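Local coordinates for protein RNA-dependent RNA Polymerase (Bombyx mori cytoplasmic polyhedrosis virus, PDB 6TZ0) that catalyses RNA-templated RNA synthesis, transcribing the double-stranded viral genome into plus strands and probably making the complementary minus strands during replication, at residues Y1083-Y1097 / G1122-Y1134. Numbering follows the deposited sequence.
Sequences YHKFSYDDPVFKQGY and GILLRAFAYYSLY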
loop_
_atom_site.group_PDB
_atom_site.type_symbol
_atom_site.label_atom_id
_atom_site.label_comp_id
_atom_site.label_asym_id
_atom_site.label_seq_id
_atom_site.Cartn_x
_atom_site.Cartn_y
_atom_site.Cartn_z
ATOM N N TYR A 1083 -25.170 7.757 -19.955
ATOM C CA TYR A 1083 -25.120 8.928 -20.820
ATOM C C TYR A 1083 -23.673 9.357 -21.036
ATOM O O TYR A 1083 -23.162 9.309 -22.159
ATOM C CB TYR A 1083 -25.959 10.063 -20.230
ATOM C CG TYR A 1083 -26.133 11.235 -21.170
ATOM C CD1 TYR A 1083 -26.958 11.133 -22.285
ATOM C CD2 TYR A 1083 -25.485 12.444 -20.941
ATOM C CE1 TYR A 1083 -27.122 12.194 -23.149
ATOM C CE2 TYR A 1083 -25.646 13.511 -21.802
ATOM C CZ TYR A 1083 -26.466 13.377 -22.903
ATOM O OH TYR A 1083 -26.632 14.433 -23.765
ATOM N N HIS A 1084 -22.999 9.782 -19.969
ATOM C CA HIS A 1084 -21.543 9.832 -19.934
ATOM C C HIS A 1084 -20.972 8.972 -18.820
ATOM O O HIS A 1084 -20.120 8.114 -19.076
ATOM C CB HIS A 1084 -21.044 11.280 -19.802
ATOM C CG HIS A 1084 -21.264 12.098 -21.034
ATOM N ND1 HIS A 1084 -20.537 11.909 -22.190
ATOM C CD2 HIS A 1084 -22.133 13.103 -21.297
ATOM C CE1 HIS A 1084 -20.950 12.757 -23.114
ATOM N NE2 HIS A 1084 -21.918 13.494 -22.597
ATOM N N LYS A 1085 -21.429 9.174 -17.590
ATOM C CA LYS A 1085 -21.128 8.281 -16.484
ATOM C C LYS A 1085 -22.382 7.755 -15.808
ATOM O O LYS A 1085 -22.396 6.607 -15.359
ATOM C CB LYS A 1085 -20.239 8.989 -15.446
ATOM C CG LYS A 1085 -19.704 8.074 -14.343
ATOM C CD LYS A 1085 -18.694 8.773 -13.444
ATOM C CE LYS A 1085 -19.365 9.725 -12.475
ATOM N NZ LYS A 1085 -20.147 8.985 -11.451
ATOM N N PHE A 1086 -23.449 8.550 -15.775
ATOM C CA PHE A 1086 -24.688 8.192 -15.097
ATOM C C PHE A 1086 -25.407 7.117 -15.900
ATOM O O PHE A 1086 -25.962 7.401 -16.966
ATOM C CB PHE A 1086 -25.571 9.426 -14.950
ATOM C CG PHE A 1086 -24.933 10.537 -14.177
ATOM C CD1 PHE A 1086 -24.934 10.534 -12.794
ATOM C CD2 PHE A 1086 -24.323 11.591 -14.839
ATOM C CE1 PHE A 1086 -24.340 11.561 -12.084
ATOM C CE2 PHE A 1086 -23.726 12.623 -14.134
ATOM C CZ PHE A 1086 -23.736 12.607 -12.759
ATOM N N SER A 1087 -25.401 5.885 -15.403
ATOM C CA SER A 1087 -26.177 4.854 -16.069
ATOM C C SER A 1087 -27.653 5.020 -15.738
ATOM O O SER A 1087 -28.024 5.613 -14.723
ATOM C CB SER A 1087 -25.704 3.455 -15.678
ATOM O OG SER A 1087 -26.054 3.149 -14.344
ATOM N N TYR A 1088 -28.500 4.499 -16.625
ATOM C CA TYR A 1088 -29.936 4.624 -16.416
ATOM C C TYR A 1088 -30.406 3.737 -15.270
ATOM O O TYR A 1088 -31.399 4.058 -14.609
ATOM C CB TYR A 1088 -30.692 4.286 -17.699
ATOM C CG TYR A 1088 -30.343 5.167 -18.877
ATOM C CD1 TYR A 1088 -30.696 6.502 -18.894
ATOM C CD2 TYR A 1088 -29.709 4.649 -19.996
ATOM C CE1 TYR A 1088 -30.393 7.316 -19.966
ATOM C CE2 TYR A 1088 -29.410 5.453 -21.077
ATOM C CZ TYR A 1088 -29.753 6.784 -21.057
ATOM O OH TYR A 1088 -29.457 7.589 -22.129
ATOM N N ASP A 1089 -29.698 2.642 -15.007
ATOM C CA ASP A 1089 -29.964 1.792 -13.848
ATOM C C ASP A 1089 -29.136 2.240 -12.642
ATOM O O ASP A 1089 -28.441 1.461 -11.994
ATOM C CB ASP A 1089 -29.689 0.333 -14.204
ATOM C CG ASP A 1089 -30.296 -0.655 -13.208
ATOM O OD1 ASP A 1089 -30.935 -0.222 -12.226
ATOM O OD2 ASP A 1089 -30.128 -1.874 -13.409
ATOM N N ASP A 1090 -29.201 3.534 -12.351
ATOM C CA ASP A 1090 -28.739 4.121 -11.113
ATOM C C ASP A 1090 -29.918 4.743 -10.388
ATOM O O ASP A 1090 -30.825 5.274 -11.036
ATOM C CB ASP A 1090 -27.672 5.204 -11.337
ATOM C CG ASP A 1090 -26.309 4.631 -11.620
ATOM O OD1 ASP A 1090 -26.039 3.500 -11.169
ATOM O OD2 ASP A 1090 -25.499 5.319 -12.274
ATOM N N PRO A 1091 -29.939 4.692 -9.055
ATOM C CA PRO A 1091 -31.006 5.386 -8.319
ATOM C C PRO A 1091 -30.953 6.892 -8.479
ATOM O O PRO A 1091 -32.002 7.544 -8.364
ATOM C CB PRO A 1091 -30.760 4.963 -6.866
ATOM C CG PRO A 1091 -29.979 3.694 -6.969
ATOM C CD PRO A 1091 -29.107 3.866 -8.168
ATOM N N VAL A 1092 -29.764 7.445 -8.755
ATOM C CA VAL A 1092 -29.608 8.871 -9.044
ATOM C C VAL A 1092 -30.454 9.261 -10.247
ATOM O O VAL A 1092 -31.322 10.138 -10.160
ATOM C CB VAL A 1092 -28.130 9.214 -9.290
ATOM C CG1 VAL A 1092 -27.969 10.703 -9.547
ATOM C CG2 VAL A 1092 -27.262 8.752 -8.145
ATOM N N PHE A 1093 -30.229 8.585 -11.381
ATOM C CA PHE A 1093 -30.948 8.923 -12.603
ATOM C C PHE A 1093 -32.425 8.582 -12.490
ATOM O O PHE A 1093 -33.262 9.293 -13.049
ATOM C CB PHE A 1093 -30.352 8.207 -13.817
ATOM C CG PHE A 1093 -30.958 8.650 -15.125
ATOM C CD1 PHE A 1093 -30.489 9.787 -15.756
ATOM C CD2 PHE A 1093 -32.032 7.968 -15.693
ATOM C CE1 PHE A 1093 -31.048 10.215 -16.937
ATOM C CE2 PHE A 1093 -32.612 8.414 -16.852
ATOM C CZ PHE A 1093 -32.108 9.529 -17.482
ATOM N N LYS A 1094 -32.764 7.490 -11.802
ATOM C CA LYS A 1094 -34.162 7.079 -11.717
ATOM C C LYS A 1094 -34.978 8.064 -10.892
ATOM O O LYS A 1094 -36.041 8.520 -11.333
ATOM C CB LYS A 1094 -34.267 5.669 -11.143
ATOM C CG LYS A 1094 -33.822 4.590 -12.104
ATOM C CD LYS A 1094 -34.075 3.213 -11.536
ATOM C CE LYS A 1094 -33.080 2.876 -10.442
ATOM N NZ LYS A 1094 -33.246 1.479 -9.964
ATOM N N GLN A 1095 -34.469 8.438 -9.714
ATOM C CA GLN A 1095 -35.149 9.441 -8.902
ATOM C C GLN A 1095 -35.136 10.812 -9.568
ATOM O O GLN A 1095 -36.121 11.561 -9.468
ATOM C CB GLN A 1095 -34.509 9.494 -7.516
ATOM C CG GLN A 1095 -34.752 8.229 -6.699
ATOM C CD GLN A 1095 -33.976 8.201 -5.399
ATOM O OE1 GLN A 1095 -33.181 9.094 -5.115
ATOM N NE2 GLN A 1095 -34.198 7.163 -4.606
ATOM N N GLY A 1096 -34.069 11.128 -10.307
ATOM C CA GLY A 1096 -34.028 12.384 -11.030
ATOM C C GLY A 1096 -35.007 12.434 -12.186
ATOM O O GLY A 1096 -35.574 13.483 -12.480
ATOM N N TYR A 1097 -35.223 11.309 -12.859
ATOM C CA TYR A 1097 -36.161 11.313 -13.968
ATOM C C TYR A 1097 -37.594 11.293 -13.461
ATOM O O TYR A 1097 -38.500 11.805 -14.128
ATOM C CB TYR A 1097 -35.885 10.136 -14.897
ATOM C CG TYR A 1097 -36.717 10.147 -16.153
ATOM C CD1 TYR A 1097 -36.454 11.052 -17.172
ATOM C CD2 TYR A 1097 -37.758 9.246 -16.327
ATOM C CE1 TYR A 1097 -37.209 11.066 -18.322
ATOM C CE2 TYR A 1097 -38.517 9.253 -17.475
ATOM C CZ TYR A 1097 -38.239 10.164 -18.468
ATOM O OH TYR A 1097 -38.993 10.169 -19.616
ATOM N N GLY A 1122 -25.562 20.287 -16.014
ATOM C CA GLY A 1122 -25.927 20.363 -17.419
ATOM C C GLY A 1122 -25.902 19.014 -18.114
ATOM O O GLY A 1122 -26.791 18.707 -18.920
ATOM N N ILE A 1123 -24.892 18.190 -17.800
ATOM C CA ILE A 1123 -24.796 16.842 -18.365
ATOM C C ILE A 1123 -26.005 16.005 -17.964
ATOM O O ILE A 1123 -26.572 15.269 -18.780
ATOM C CB ILE A 1123 -23.471 16.182 -17.934
ATOM C CG1 ILE A 1123 -22.283 16.891 -18.577
ATOM C CG2 ILE A 1123 -23.424 14.708 -18.299
ATOM C CD1 ILE A 1123 -20.948 16.523 -17.958
ATOM N N LEU A 1124 -26.477 16.174 -16.736
ATOM C CA LEU A 1124 -27.566 15.343 -16.247
ATOM C C LEU A 1124 -28.929 15.831 -16.740
ATOM O O LEU A 1124 -29.820 15.006 -16.992
ATOM C CB LEU A 1124 -27.437 15.264 -14.723
ATOM C CG LEU A 1124 -28.192 14.309 -13.813
ATOM C CD1 LEU A 1124 -27.208 13.691 -12.866
ATOM C CD2 LEU A 1124 -29.119 15.118 -12.987
ATOM N N LEU A 1125 -29.090 17.146 -16.957
ATOM C CA LEU A 1125 -30.277 17.639 -17.664
ATOM C C LEU A 1125 -30.334 17.127 -19.100
ATOM O O LEU A 1125 -31.403 16.719 -19.581
ATOM C CB LEU A 1125 -30.312 19.166 -17.657
ATOM C CG LEU A 1125 -30.697 19.843 -16.346
ATOM C CD1 LEU A 1125 -30.507 21.341 -16.449
ATOM C CD2 LEU A 1125 -32.140 19.513 -16.006
ATOM N N ARG A 1126 -29.194 17.130 -19.799
ATOM C CA ARG A 1126 -29.167 16.562 -21.144
ATOM C C ARG A 1126 -29.382 15.052 -21.126
ATOM O O ARG A 1126 -29.917 14.494 -22.090
ATOM C CB ARG A 1126 -27.853 16.918 -21.833
ATOM C CG ARG A 1126 -27.711 18.401 -22.091
ATOM C CD ARG A 1126 -26.379 18.760 -22.724
ATOM N NE ARG A 1126 -26.265 18.294 -24.100
ATOM C CZ ARG A 1126 -25.162 18.403 -24.832
ATOM N NH1 ARG A 1126 -24.080 18.968 -24.316
ATOM N NH2 ARG A 1126 -25.142 17.957 -26.081
ATOM N N ALA A 1127 -29.009 14.386 -20.030
ATOM C CA ALA A 1127 -29.291 12.963 -19.883
ATOM C C ALA A 1127 -30.788 12.698 -19.766
ATOM O O ALA A 1127 -31.301 11.747 -20.373
ATOM C CB ALA A 1127 -28.548 12.405 -18.670
ATOM N N PHE A 1128 -31.508 13.539 -19.012
ATOM C CA PHE A 1128 -32.963 13.378 -18.954
ATOM C C PHE A 1128 -33.609 13.689 -20.294
ATOM O O PHE A 1128 -34.582 13.032 -20.688
ATOM C CB PHE A 1128 -33.603 14.269 -17.896
ATOM C CG PHE A 1128 -33.112 14.023 -16.524
ATOM C CD1 PHE A 1128 -33.184 12.759 -15.972
ATOM C CD2 PHE A 1128 -32.703 15.077 -15.734
ATOM C CE1 PHE A 1128 -32.740 12.532 -14.696
ATOM C CE2 PHE A 1128 -32.289 14.865 -14.456
ATOM C CZ PHE A 1128 -32.299 13.588 -13.934
ATOM N N ALA A 1129 -33.086 14.697 -20.999
ATOM C CA ALA A 1129 -33.642 15.049 -22.300
ATOM C C ALA A 1129 -33.399 13.946 -23.323
ATOM O O ALA A 1129 -34.223 13.733 -24.218
ATOM C CB ALA A 1129 -33.055 16.372 -22.783
ATOM N N TYR A 1130 -32.288 13.223 -23.199
ATOM C CA TYR A 1130 -32.047 12.140 -24.139
ATOM C C TYR A 1130 -32.752 10.858 -23.717
ATOM O O TYR A 1130 -32.953 9.965 -24.543
ATOM C CB TYR A 1130 -30.550 11.890 -24.292
ATOM C CG TYR A 1130 -30.225 11.057 -25.506
ATOM C CD1 TYR A 1130 -30.254 11.623 -26.773
ATOM C CD2 TYR A 1130 -29.917 9.715 -25.396
ATOM C CE1 TYR A 1130 -29.971 10.872 -27.895
ATOM C CE2 TYR A 1130 -29.640 8.961 -26.509
ATOM C CZ TYR A 1130 -29.660 9.540 -27.752
ATOM O OH TYR A 1130 -29.372 8.773 -28.855
ATOM N N TYR A 1131 -33.127 10.727 -22.449
ATOM C CA TYR A 1131 -33.926 9.562 -22.096
ATOM C C TYR A 1131 -35.396 9.764 -22.440
ATOM O O TYR A 1131 -36.088 8.790 -22.758
ATOM C CB TYR A 1131 -33.768 9.235 -20.615
ATOM C CG TYR A 1131 -34.413 7.931 -20.202
ATOM C CD1 TYR A 1131 -33.816 6.713 -20.512
ATOM C CD2 TYR A 1131 -35.610 7.914 -19.501
ATOM C CE1 TYR A 1131 -34.389 5.520 -20.135
ATOM C CE2 TYR A 1131 -36.194 6.722 -19.121
ATOM C CZ TYR A 1131 -35.577 5.529 -19.444
ATOM O OH TYR A 1131 -36.151 4.338 -19.070
ATOM N N SER A 1132 -35.888 11.007 -22.384
ATOM C CA SER A 1132 -37.298 11.255 -22.677
ATOM C C SER A 1132 -37.600 11.105 -24.164
ATOM O O SER A 1132 -38.723 10.749 -24.539
ATOM C CB SER A 1132 -37.702 12.642 -22.185
ATOM O OG SER A 1132 -37.019 13.653 -22.901
ATOM N N LEU A 1133 -36.622 11.375 -25.025
ATOM C CA LEU A 1133 -36.759 11.193 -26.468
ATOM C C LEU A 1133 -35.785 10.112 -26.911
ATOM O O LEU A 1133 -34.571 10.294 -26.792
ATOM C CB LEU A 1133 -36.486 12.490 -27.225
ATOM C CG LEU A 1133 -37.478 13.634 -27.071
ATOM C CD1 LEU A 1133 -36.971 14.847 -27.821
ATOM C CD2 LEU A 1133 -38.850 13.215 -27.567
ATOM N N TYR A 1134 -36.327 9.013 -27.448
ATOM C CA TYR A 1134 -35.561 7.868 -27.964
ATOM C C TYR A 1134 -34.692 7.229 -26.882
ATOM O O TYR A 1134 -33.487 7.052 -27.057
ATOM C CB TYR A 1134 -34.712 8.240 -29.187
ATOM C CG TYR A 1134 -35.520 8.703 -30.372
ATOM C CD1 TYR A 1134 -36.212 7.792 -31.165
ATOM C CD2 TYR A 1134 -35.576 10.050 -30.713
ATOM C CE1 TYR A 1134 -36.952 8.211 -32.255
ATOM C CE2 TYR A 1134 -36.314 10.480 -31.805
ATOM C CZ TYR A 1134 -36.998 9.555 -32.571
ATOM O OH TYR A 1134 -37.730 9.980 -33.655
#
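Tyr1131 sets its ring among three aromatic side chains of 1083-1097. One edge points into the face of Tyr1097, with CD2 of Tyr1131 3.6 Å from CZ of Tyr1097 and the planes at 86°. One of its own faces receives the edge of Phe1093 in a second T-shaped pair, planes again nearly perpendicular. Tyr1088 lies obliquely against it, its CE1 3.5 Å from CD1 of Tyr1131. Phe1093, whose CG stands anti to the backbone N (chi1 -173°), swings in from the flank of its helix and has Phe1128 over one face and Tyr1088 over the opposite one, each offset toward the rim. These five rings form an aromatic cluster where the helical segments 1091-1097 and 1122-1132 cross at -70°, within the C-terminal region of the polymerase and away from its annotated sites. Phe1128 reaches the backbone at Gly1096, its CE1 3.4 Å from Gly1096 C; its ring also meets that of Tyr1100, further along the same helix as Gly1096. The loop before helix 1091-1101 adds two CH-pi contacts: CA of Ala1127 sits 3.7 Å from the ring centre of Tyr1083, and CD1 of Leu1124 lies 3.6 Å from that of Phe1086. Tyr1083 OH lies 3.4 Å from CB of Arg1126, and no hydrogen bond joins the segments.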